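Long-range contacts in succinate dehydrogenase subunit A (PDB 6LUM), which probably oxidises succinate to fumarate as the FAD-carrying flavoprotein subunit of succinate dehydrogenase, handing the electrons on within the complex: residues Q114-G119 against P128-C133; Y163-A168 against E433-W438; P176-V181 against P377-A382. All blocks are in the same frame, centred on the assembly; numbering follows the deposited sequence.

In the fold
All three contacts draw on the FAD-binding domain, but they lie towards the two ends of the cofactor. Interaction 1 closes first along the chain, in a small antiparallel sheet, with Phe117 about 6 Å from the flavin end of FAD. Its centre lies about 45 Å from that of interaction 2 and 38 Å from that of interaction 3, across the middle of the chain. Interactions 2 and 3 are neighbours, with centres about 15 Å apart; strands 162-172 and 175-185 are adjacent in one mixed sheet, and interaction 3 is nested within the loop that interaction 2 closes. Interaction 2 sets helix 433-443 against the mixed sheet, near the adenine of FAD, and interaction 3 joins that sheet to the parallel one.

Interaction 1 of 3, residues Q114-G119 against P128-C133; sequences QRRFGG and PVRRAC
Arg115 and Ala132 exchange two backbone hydrogen bonds, Arg115 N to Ala132 O at 2.9 Å and Ala132 N to Arg115 O at 3.0 Å. They form an antiparallel hydrogen-bonded pair, and because Arg131 faces Arg115 as well, the pairing is a classic beta bulge. The Arg131 side chain points away from this partner and makes a salt bridge to Asp61. Further out, two arginines meet. The Arg116 chain bends where chi3 (35°) places NE, and its guanidinium lies between two neighbours: Pro128 CB over one face, 3.4 Å from Arg116 NH2, and Arg130 NH2 over the opposite face, toward the rim, the two guanidinium planes 39° apart. Like charges thus lie close, and Arg116 NH2 and Arg130 NH1, both donors, form no hydrogen bond; a weak, long ion pair from Arg130 to Glu59 would partly offset the charge. Proline offers an apolar CB edge to one face of the cation. An alanine at Arg130 would probably remove this neighbour from the other face of the Arg116 guanidinium and leave Glu59 without its distant mate. Ala132 has only a methyl to place between Arg115 O and Phe117 CB, its CB 4.1 Å from Phe117 CB. The chemistry implies a hairpin-like junction held by its backbone, with two arginine groups that cross obliquely, and a proline, on its outer flank.

Interaction 2 of 3, residues Y163-A168 against E433-W438; sequences YALDIA and EMVVGW. With FAD (flavin-adenine dinucleotide), chain Y.
Asp166 on strand 162-172 meets Val435 and Met434 on helix 433-443 where the helix packs against an edge strand of the mixed sheet in the FAD-binding domain. The axes of the two short segments approach to 9.1 Å, at 139° between their directions. A classic beta bulge, in which Leu165 and Asp166 both face Ile182 of the neighbouring strand, lets these two consecutive residues point toward the helix together.

The Asp166 side chain begins on an apolar surface: CB lies 3.7 Å from Val435 CG2. One bond further, CG comes 4.1 Å from Met434 CE. At the tip, OD1 touches the methionine's end, 3.5 Å from Met434 CE and 3.6 Å from Met434 SD, the two side chains crossing at about a right angle. In Met434, chi1 (-178°) sets CG anti to the backbone N, and a bend at chi3 then places CE by OD1. Met434 is exposed, and its unbranched chain can lie across the carboxylate. The meeting is van der Waals contact, and Lys230 also packs on the aspartate.

Beside it, Leu165 CD1 rests 4.2 Å from Val435 CG1, while the Trp438 ring turns an edge, at CZ3, to Leu165 O. Leu165, Val435 and the Trp438 edge supply the apolar part of this partly buried seam, which Ile509 of helix 503-527 shares by touching both Leu165 and Trp438. The strand has a second task at Ala164, just before Leu165: Ala164 N gives a weak hydrogen bond to N1A of the FAD adenine, 3.3 Å away with an N-H...acceptor angle of 133°.

Interaction 3 of 3, residues P176-V181 against P377-A382; sequences PVATGV and PGLYAA
Val177 turns CG2 toward Pro377 because its chi1 of 68° puts CG1 between the backbone N and the carbonyl carbon, and CG2 anti to N. Leu379 likewise holds CG anti to its N (chi1 -165°), and chi2 of 59° then brings CD1 to the methyl of Ala178. These settings join strand 175-185 of the mixed sheet to the corner that leads into strand 379-381, an outer strand of the parallel Rossmann-type sheet of the FAD-binding domain.

Val177 CG2 lies 3.7 Å from Pro377 CG, the side chains crossing at about a right angle, and the same methyl is 3.3 Å from Pro377 O. That carbonyl also accepts a weak hydrogen bond from Ala178 N, long at 3.4 Å though almost straight. The proline ring passes beside Pro176 O as well, and Tyr418 of helix 399-421 touches it from outside the contact. Proline, with its phi fixed by the ring, suits the entry to a corner; Gly378, next in line, takes a positive phi that glycine accepts without strain.

Ala178 CB lies beside Gly378 O at 3.3 Å and is 4.0 Å from Leu379 CD1. The small methyl of Ala178 fits here, with Ile199 of strand 198-201 packing on both Ala178 and Leu379. The contact probably rests on van der Waals touch, much of it methyl or ring carbon against carbonyl oxygen, with one weak hydrogen bond, so that the two sheets are joined around a turning backbone rather than by continuous strand pairing.

Interaction 1 of 3, residues Q114-G119 against P128-C133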
loop_
_atom_site.group_PDB
_atom_site.type_symbol
_atom_site.label_atom_id
_atom_site.label_comp_id
_atom_site.label_asym_id
_atom_site.label_seq_id
_atom_site.Cartn_x
_atom_site.Cartn_y
_atom_site.Cartn_z
ATOM N N GLN D 114 2.807 -32.763 -22.712
ATOM C CA GLN D 114 3.751 -32.680 -23.812
ATOM C C GLN D 114 3.244 -33.512 -24.976
ATOM O O GLN D 114 2.387 -34.380 -24.814
ATOM C CB GLN D 114 5.133 -33.161 -23.391
ATOM C CG GLN D 114 5.545 -32.646 -22.049
ATOM C CD GLN D 114 7.030 -32.582 -21.901
ATOM O OE1 GLN D 114 7.765 -33.128 -22.717
ATOM N NE2 GLN D 114 7.490 -31.909 -20.863
ATOM N N ARG D 115 3.776 -33.235 -26.161
ATOM C CA ARG D 115 3.360 -33.959 -27.349
ATOM C C ARG D 115 4.545 -34.143 -28.281
ATOM O O ARG D 115 5.572 -33.469 -28.158
ATOM C CB ARG D 115 2.226 -33.242 -28.079
ATOM C CG ARG D 115 2.665 -32.003 -28.812
ATOM C CD ARG D 115 1.475 -31.158 -29.223
ATOM N NE ARG D 115 1.872 -30.068 -30.108
ATOM C CZ ARG D 115 1.125 -29.001 -30.359
ATOM N NH1 ARG D 115 -0.065 -28.873 -29.792
ATOM N NH2 ARG D 115 1.569 -28.062 -31.178
ATOM N N ARG D 116 4.385 -35.074 -29.216
ATOM C CA ARG D 116 5.440 -35.401 -30.160
ATOM C C ARG D 116 5.428 -34.428 -31.326
ATOM O O ARG D 116 4.393 -33.858 -31.676
ATOM C CB ARG D 116 5.283 -36.828 -30.679
ATOM C CG ARG D 116 4.016 -37.054 -31.469
ATOM C CD ARG D 116 3.955 -38.467 -32.003
ATOM N NE ARG D 116 4.545 -39.422 -31.072
ATOM C CZ ARG D 116 4.554 -40.738 -31.259
ATOM N NH1 ARG D 116 4.002 -41.259 -32.345
ATOM N NH2 ARG D 116 5.118 -41.533 -30.359
ATOM N N PHE D 117 6.595 -34.246 -31.935
ATOM C CA PHE D 117 6.742 -33.222 -32.953
ATOM C C PHE D 117 7.917 -33.558 -33.855
ATOM O O PHE D 117 8.985 -33.933 -33.373
ATOM C CB PHE D 117 6.949 -31.844 -32.316
ATOM C CG PHE D 117 6.983 -30.725 -33.304
ATOM C CD1 PHE D 117 5.821 -30.075 -33.668
ATOM C CD2 PHE D 117 8.171 -30.330 -33.879
ATOM C CE1 PHE D 117 5.847 -29.053 -34.580
ATOM C CE2 PHE D 117 8.201 -29.313 -34.794
ATOM C CZ PHE D 117 7.037 -28.670 -35.145
ATOM N N GLY D 118 7.699 -33.413 -35.160
ATOM C CA GLY D 118 8.746 -33.395 -36.164
ATOM C C GLY D 118 9.884 -34.378 -36.000
ATOM O O GLY D 118 9.664 -35.564 -35.741
ATOM N N GLY D 119 11.110 -33.890 -36.149
ATOM C CA GLY D 119 12.272 -34.749 -36.095
ATOM C C GLY D 119 12.912 -34.853 -34.729
ATOM O O GLY D 119 14.131 -34.728 -34.606
ATOM N N PRO D 128 9.927 -41.486 -31.708
ATOM C CA PRO D 128 9.466 -40.220 -31.126
ATOM C C PRO D 128 9.649 -40.199 -29.616
ATOM O O PRO D 128 9.781 -41.235 -28.962
ATOM C CB PRO D 128 7.988 -40.176 -31.511
ATOM C CG PRO D 128 7.931 -40.939 -32.783
ATOM C CD PRO D 128 8.954 -42.031 -32.669
ATOM N N VAL D 129 9.667 -38.992 -29.056
ATOM C CA VAL D 129 10.043 -38.831 -27.657
ATOM C C VAL D 129 9.065 -37.929 -26.910
ATOM O O VAL D 129 9.068 -37.889 -25.676
ATOM C CB VAL D 129 11.486 -38.308 -27.556
ATOM C CG1 VAL D 129 11.592 -36.945 -28.172
ATOM C CG2 VAL D 129 11.966 -38.290 -26.117
ATOM N N ARG D 130 8.207 -37.215 -27.643
ATOM C CA ARG D 130 7.188 -36.350 -27.045
ATOM C C ARG D 130 7.825 -35.282 -26.149
ATOM O O ARG D 130 7.685 -35.282 -24.927
ATOM C CB ARG D 130 6.159 -37.170 -26.258
ATOM C CG ARG D 130 5.133 -37.848 -27.124
ATOM C CD ARG D 130 3.995 -38.407 -26.295
ATOM N NE ARG D 130 2.845 -38.736 -27.129
ATOM C CZ ARG D 130 2.753 -39.835 -27.870
ATOM N NH1 ARG D 130 3.743 -40.719 -27.877
ATOM N NH2 ARG D 130 1.671 -40.054 -28.604
ATOM N N ARG D 131 8.553 -34.377 -26.800
ATOM C CA ARG D 131 9.224 -33.295 -26.095
ATOM C C ARG D 131 8.384 -32.031 -25.979
ATOM O O ARG D 131 8.413 -31.372 -24.936
ATOM C CB ARG D 131 10.532 -32.942 -26.797
ATOM C CG ARG D 131 11.677 -33.806 -26.403
ATOM C CD ARG D 131 12.977 -33.074 -26.522
ATOM N NE ARG D 131 14.071 -33.951 -26.148
ATOM C CZ ARG D 131 14.617 -34.836 -26.967
ATOM N NH1 ARG D 131 14.177 -34.949 -28.210
ATOM N NH2 ARG D 131 15.606 -35.605 -26.543
ATOM N N ALA D 132 7.640 -31.682 -27.028
ATOM C CA ALA D 132 7.180 -30.308 -27.204
ATOM C C ALA D 132 6.074 -29.962 -26.221
ATOM O O ALA D 132 5.010 -30.586 -26.232
ATOM C CB ALA D 132 6.695 -30.104 -28.634
ATOM N N CYS D 133 6.332 -28.982 -25.359
ATOM C CA CYS D 133 5.278 -28.368 -24.577
ATOM C C CYS D 133 4.410 -27.500 -25.482
ATOM O O CYS D 133 4.780 -27.167 -26.608
ATOM C CB CYS D 133 5.871 -27.514 -23.465
ATOM S SG CYS D 133 6.907 -28.403 -22.325
#

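Interaction 2 of 3, residues Y163-A168 against E433-W438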
loop_
_atom_site.group_PDB
_atom_site.type_symbol
_atom_site.label_atom_id
_atom_site.label_comp_id
_atom_site.label_asym_id
_atom_site.label_seq_id
_atom_site.Cartn_x
_atom_site.Cartn_y
_atom_site.Cartn_z
ATOM N N TYR D 163 10.961 3.718 -34.933
ATOM C CA TYR D 163 11.784 2.968 -35.874
ATOM C C TYR D 163 13.242 3.307 -35.630
ATOM O O TYR D 163 13.742 4.308 -36.132
ATOM C CB TYR D 163 11.394 3.289 -37.308
ATOM C CG TYR D 163 10.023 2.815 -37.699
ATOM C CD1 TYR D 163 8.897 3.279 -37.048
ATOM C CD2 TYR D 163 9.855 1.921 -38.730
ATOM C CE1 TYR D 163 7.658 2.853 -37.395
ATOM C CE2 TYR D 163 8.615 1.498 -39.091
ATOM C CZ TYR D 163 7.519 1.964 -38.418
ATOM O OH TYR D 163 6.266 1.537 -38.774
ATOM N N ALA D 164 13.942 2.470 -34.871
ATOM C CA ALA D 164 15.367 2.672 -34.652
ATOM C C ALA D 164 16.127 2.568 -35.959
ATOM O O ALA D 164 16.230 1.486 -36.531
ATOM C CB ALA D 164 15.917 1.661 -33.656
ATOM N N LEU D 165 16.686 3.682 -36.424
ATOM C CA LEU D 165 17.276 3.756 -37.750
ATOM C C LEU D 165 18.790 3.666 -37.763
ATOM O O LEU D 165 19.356 3.343 -38.808
ATOM C CB LEU D 165 16.859 5.055 -38.439
ATOM C CG LEU D 165 15.415 5.102 -38.908
ATOM C CD1 LEU D 165 15.093 6.433 -39.516
ATOM C CD2 LEU D 165 15.182 3.999 -39.898
ATOM N N ASP D 166 19.468 3.944 -36.656
ATOM C CA ASP D 166 20.922 3.872 -36.697
ATOM C C ASP D 166 21.464 3.677 -35.295
ATOM O O ASP D 166 20.759 3.873 -34.310
ATOM C CB ASP D 166 21.519 5.129 -37.322
ATOM C CG ASP D 166 22.784 4.849 -38.085
ATOM O OD1 ASP D 166 23.451 5.816 -38.508
ATOM O OD2 ASP D 166 23.114 3.658 -38.267
ATOM N N ILE D 167 22.731 3.279 -35.217
ATOM C CA ILE D 167 23.454 3.284 -33.955
ATOM C C ILE D 167 24.693 4.149 -34.121
ATOM O O ILE D 167 25.151 4.418 -35.233
ATOM C CB ILE D 167 23.840 1.879 -33.454
ATOM C CG1 ILE D 167 24.911 1.264 -34.334
ATOM C CG2 ILE D 167 22.644 0.982 -33.412
ATOM C CD1 ILE D 167 25.180 -0.157 -33.995
ATOM N N ALA D 168 25.232 4.585 -32.991
ATOM C CA ALA D 168 26.373 5.486 -32.953
ATOM C C ALA D 168 27.546 4.750 -32.330
ATOM O O ALA D 168 27.564 4.512 -31.122
ATOM C CB ALA D 168 26.036 6.744 -32.164
ATOM N N GLU D 433 23.171 13.451 -37.339
ATOM C CA GLU D 433 23.370 14.220 -38.563
ATOM C C GLU D 433 23.081 13.376 -39.794
ATOM O O GLU D 433 22.361 13.806 -40.704
ATOM C CB GLU D 433 24.795 14.768 -38.609
ATOM N N MET D 434 23.633 12.162 -39.837
ATOM C CA MET D 434 23.417 11.301 -40.991
ATOM C C MET D 434 21.948 10.956 -41.157
ATOM O O MET D 434 21.422 10.992 -42.271
ATOM C CB MET D 434 24.242 10.025 -40.870
ATOM C CG MET D 434 24.089 9.103 -42.066
ATOM S SD MET D 434 24.355 7.372 -41.665
ATOM C CE MET D 434 22.681 6.754 -41.763
ATOM N N VAL D 435 21.264 10.628 -40.062
ATOM C CA VAL D 435 19.873 10.209 -40.175
ATOM C C VAL D 435 18.996 11.371 -40.613
ATOM O O VAL D 435 18.105 11.203 -41.454
ATOM C CB VAL D 435 19.386 9.591 -38.853
ATOM C CG1 VAL D 435 17.883 9.554 -38.806
ATOM C CG2 VAL D 435 19.936 8.199 -38.702
ATOM N N VAL D 436 19.223 12.566 -40.065
ATOM C CA VAL D 436 18.386 13.694 -40.458
ATOM C C VAL D 436 18.644 14.073 -41.910
ATOM O O VAL D 436 17.706 14.383 -42.653
ATOM C CB VAL D 436 18.566 14.888 -39.503
ATOM C CG1 VAL D 436 18.290 14.473 -38.082
ATOM C CG2 VAL D 436 19.950 15.476 -39.612
ATOM N N GLY D 437 19.899 14.007 -42.360
ATOM C CA GLY D 437 20.169 14.273 -43.763
ATOM C C GLY D 437 19.566 13.224 -44.675
ATOM O O GLY D 437 19.062 13.540 -45.754
ATOM N N TRP D 438 19.583 11.967 -44.237
ATOM C CA TRP D 438 19.029 10.863 -45.010
ATOM C C TRP D 438 17.522 11.007 -45.173
ATOM O O TRP D 438 16.995 10.924 -46.289
ATOM C CB TRP D 438 19.401 9.563 -44.301
ATOM C CG TRP D 438 18.888 8.295 -44.860
ATOM C CD1 TRP D 438 18.477 8.052 -46.129
ATOM C CD2 TRP D 438 18.757 7.065 -44.150
ATOM N NE1 TRP D 438 18.084 6.744 -46.254
ATOM C CE2 TRP D 438 18.249 6.118 -45.047
ATOM C CE3 TRP D 438 19.014 6.676 -42.836
ATOM C CZ2 TRP D 438 17.994 4.808 -44.673
ATOM C CZ3 TRP D 438 18.763 5.383 -42.469
ATOM C CH2 TRP D 438 18.258 4.461 -43.380
HETATM P PA FAD Y . 10.103 -10.987 -33.539
HETATM O O1A FAD Y . 9.103 -11.575 -32.574
HETATM O O2A FAD Y . 10.256 -11.578 -34.920
HETATM O O5B FAD Y . 9.787 -9.416 -33.697
HETATM C C5B FAD Y . 10.840 -8.455 -33.667
HETATM C C4B FAD Y . 10.456 -7.311 -32.739
HETATM O O4B FAD Y . 11.473 -6.306 -32.759
HETATM C C3B FAD Y . 9.150 -6.663 -33.174
HETATM O O3B FAD Y . 8.146 -6.881 -32.174
HETATM C C2B FAD Y . 9.459 -5.188 -33.387
HETATM O O2B FAD Y . 8.676 -4.328 -32.549
HETATM C C1B FAD Y . 10.936 -5.014 -33.060
HETATM N N9A FAD Y . 11.643 -4.431 -34.228
HETATM C C8A FAD Y . 11.947 -5.077 -35.369
HETATM N N7A FAD Y . 12.595 -4.259 -36.237
HETATM C C5A FAD Y . 12.714 -3.055 -35.647
HETATM C C6A FAD Y . 13.293 -1.740 -36.009
HETATM N N6A FAD Y . 13.892 -1.543 -37.208
HETATM N N1A FAD Y . 13.205 -0.743 -35.101
HETATM C C2A FAD Y . 12.613 -0.925 -33.906
HETATM N N3A FAD Y . 12.066 -2.089 -33.512
HETATM C C4A FAD Y . 12.084 -3.174 -34.323
HETATM N N1 FAD Y . 9.232 -20.786 -34.125
HETATM C C2 FAD Y . 9.023 -21.869 -33.335
HETATM O O2 FAD Y . 9.933 -22.225 -32.555
HETATM N N3 FAD Y . 7.880 -22.576 -33.356
HETATM C C4 FAD Y . 6.858 -22.258 -34.162
HETATM O O4 FAD Y . 5.807 -22.935 -34.160
HETATM C C4X FAD Y . 7.004 -21.087 -35.059
HETATM N N5 FAD Y . 6.022 -20.701 -35.903
HETATM C C5X FAD Y . 6.185 -19.628 -36.710
HETATM C C6 FAD Y . 5.159 -19.249 -37.569
HETATM C C7 FAD Y . 5.319 -18.146 -38.401
HETATM C C7M FAD Y . 4.206 -17.739 -39.332
HETATM C C8 FAD Y . 6.586 -17.369 -38.374
HETATM C C8M FAD Y . 6.755 -16.175 -39.277
HETATM C C9 FAD Y . 7.614 -17.743 -37.517
HETATM C C9A FAD Y . 7.455 -18.845 -36.684
HETATM N N10 FAD Y . 8.491 -19.231 -35.812
HETATM C C10 FAD Y . 8.288 -20.353 -34.987
HETATM C "C1'" FAD Y . 9.750 -18.483 -35.765
HETATM C "C2'" FAD Y . 9.912 -17.843 -34.391
HETATM O "O2'" FAD Y . 8.670 -17.252 -33.990
HETATM C "C3'" FAD Y . 10.999 -16.776 -34.409
HETATM O "O3'" FAD Y . 12.283 -17.401 -34.285
HETATM C "C4'" FAD Y . 10.806 -15.780 -33.272
HETATM O "O4'" FAD Y . 9.424 -15.413 -33.193
HETATM C "C5'" FAD Y . 11.653 -14.531 -33.486
HETATM O "O5'" FAD Y . 11.132 -13.462 -32.699
HETATM P P FAD Y . 12.109 -12.320 -32.120
HETATM O O1P FAD Y . 11.867 -12.201 -30.634
HETATM O O2P FAD Y . 13.502 -12.582 -32.639
HETATM O O3P FAD Y . 11.548 -10.987 -32.829
#

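Interaction 3 of 3, residues P176-V181 against P377-A382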
loop_
_atom_site.group_PDB
_atom_site.type_symbol
_atom_site.label_atom_id
_atom_site.label_comp_id
_atom_site.label_asym_id
_atom_site.label_seq_id
_atom_site.Cartn_x
_atom_site.Cartn_y
_atom_site.Cartn_z
ATOM N N PRO D 176 36.025 0.310 -31.441
ATOM C CA PRO D 176 34.744 1.012 -31.371
ATOM C C PRO D 176 33.915 0.545 -30.184
ATOM O O PRO D 176 34.102 -0.543 -29.642
ATOM C CB PRO D 176 34.066 0.635 -32.694
ATOM C CG PRO D 176 34.930 -0.435 -33.317
ATOM C CD PRO D 176 35.942 -0.863 -32.314
ATOM N N VAL D 177 32.995 1.408 -29.780
ATOM C CA VAL D 177 32.123 1.154 -28.644
ATOM C C VAL D 177 30.766 1.753 -28.966
ATOM O O VAL D 177 30.679 2.821 -29.577
ATOM C CB VAL D 177 32.720 1.727 -27.341
ATOM C CG1 VAL D 177 32.729 3.229 -27.370
ATOM C CG2 VAL D 177 31.961 1.237 -26.130
ATOM N N ALA D 178 29.704 1.045 -28.605
ATOM C CA ALA D 178 28.355 1.472 -28.936
ATOM C C ALA D 178 27.810 2.356 -27.830
ATOM O O ALA D 178 27.771 1.950 -26.667
ATOM C CB ALA D 178 27.441 0.269 -29.144
ATOM N N THR D 179 27.380 3.553 -28.194
ATOM C CA THR D 179 26.946 4.534 -27.212
ATOM C C THR D 179 25.481 4.909 -27.325
ATOM O O THR D 179 24.826 5.106 -26.302
ATOM C CB THR D 179 27.798 5.798 -27.319
ATOM O OG1 THR D 179 27.712 6.320 -28.646
ATOM C CG2 THR D 179 29.235 5.480 -27.016
ATOM N N GLY D 180 24.937 5.014 -28.529
ATOM C CA GLY D 180 23.574 5.481 -28.665
ATOM C C GLY D 180 22.853 4.860 -29.836
ATOM O O GLY D 180 23.457 4.279 -30.736
ATOM N N VAL D 181 21.535 5.013 -29.809
ATOM C CA VAL D 181 20.632 4.548 -30.853
ATOM C C VAL D 181 19.835 5.746 -31.341
ATOM O O VAL D 181 19.199 6.437 -30.541
ATOM C CB VAL D 181 19.696 3.446 -30.340
ATOM C CG1 VAL D 181 18.628 3.174 -31.334
ATOM C CG2 VAL D 181 20.466 2.196 -30.082
ATOM N N PRO D 377 32.308 -3.662 -27.464
ATOM C CA PRO D 377 31.897 -3.422 -26.077
ATOM C C PRO D 377 30.557 -2.708 -26.015
ATOM O O PRO D 377 30.387 -1.630 -26.581
ATOM C CB PRO D 377 33.026 -2.552 -25.520
ATOM C CG PRO D 377 33.663 -1.958 -26.711
ATOM C CD PRO D 377 33.573 -2.986 -27.777
ATOM N N GLY D 378 29.608 -3.314 -25.313
ATOM C CA GLY D 378 28.308 -2.709 -25.119
ATOM C C GLY D 378 27.399 -2.861 -26.312
ATOM O O GLY D 378 26.780 -1.892 -26.748
ATOM N N LEU D 379 27.319 -4.068 -26.857
ATOM C CA LEU D 379 26.435 -4.344 -27.982
ATOM C C LEU D 379 26.074 -5.817 -27.918
ATOM O O LEU D 379 26.940 -6.671 -28.104
ATOM C CB LEU D 379 27.098 -3.996 -29.304
ATOM C CG LEU D 379 26.178 -3.890 -30.515
ATOM C CD1 LEU D 379 25.130 -2.844 -30.288
ATOM C CD2 LEU D 379 26.973 -3.561 -31.739
ATOM N N TYR D 380 24.805 -6.108 -27.657
ATOM C CA TYR D 380 24.313 -7.464 -27.498
ATOM C C TYR D 380 23.218 -7.733 -28.516
ATOM O O TYR D 380 22.680 -6.813 -29.129
ATOM C CB TYR D 380 23.801 -7.687 -26.077
ATOM C CG TYR D 380 24.868 -7.428 -25.057
ATOM C CD1 TYR D 380 25.099 -6.161 -24.582
ATOM C CD2 TYR D 380 25.673 -8.449 -24.600
ATOM C CE1 TYR D 380 26.085 -5.917 -23.676
ATOM C CE2 TYR D 380 26.658 -8.212 -23.693
ATOM C CZ TYR D 380 26.862 -6.945 -23.237
ATOM O OH TYR D 380 27.853 -6.703 -22.324
ATOM N N ALA D 381 22.890 -9.005 -28.702
ATOM C CA ALA D 381 21.894 -9.387 -29.689
ATOM C C ALA D 381 21.254 -10.700 -29.277
ATOM O O ALA D 381 21.925 -11.578 -28.738
ATOM C CB ALA D 381 22.514 -9.515 -31.076
ATOM N N ALA D 382 19.960 -10.835 -29.543
ATOM C CA ALA D 382 19.223 -12.016 -29.129
ATOM C C ALA D 382 18.067 -12.248 -30.083
ATOM O O ALA D 382 17.560 -11.310 -30.697
ATOM C CB ALA D 382 18.694 -11.867 -27.708
#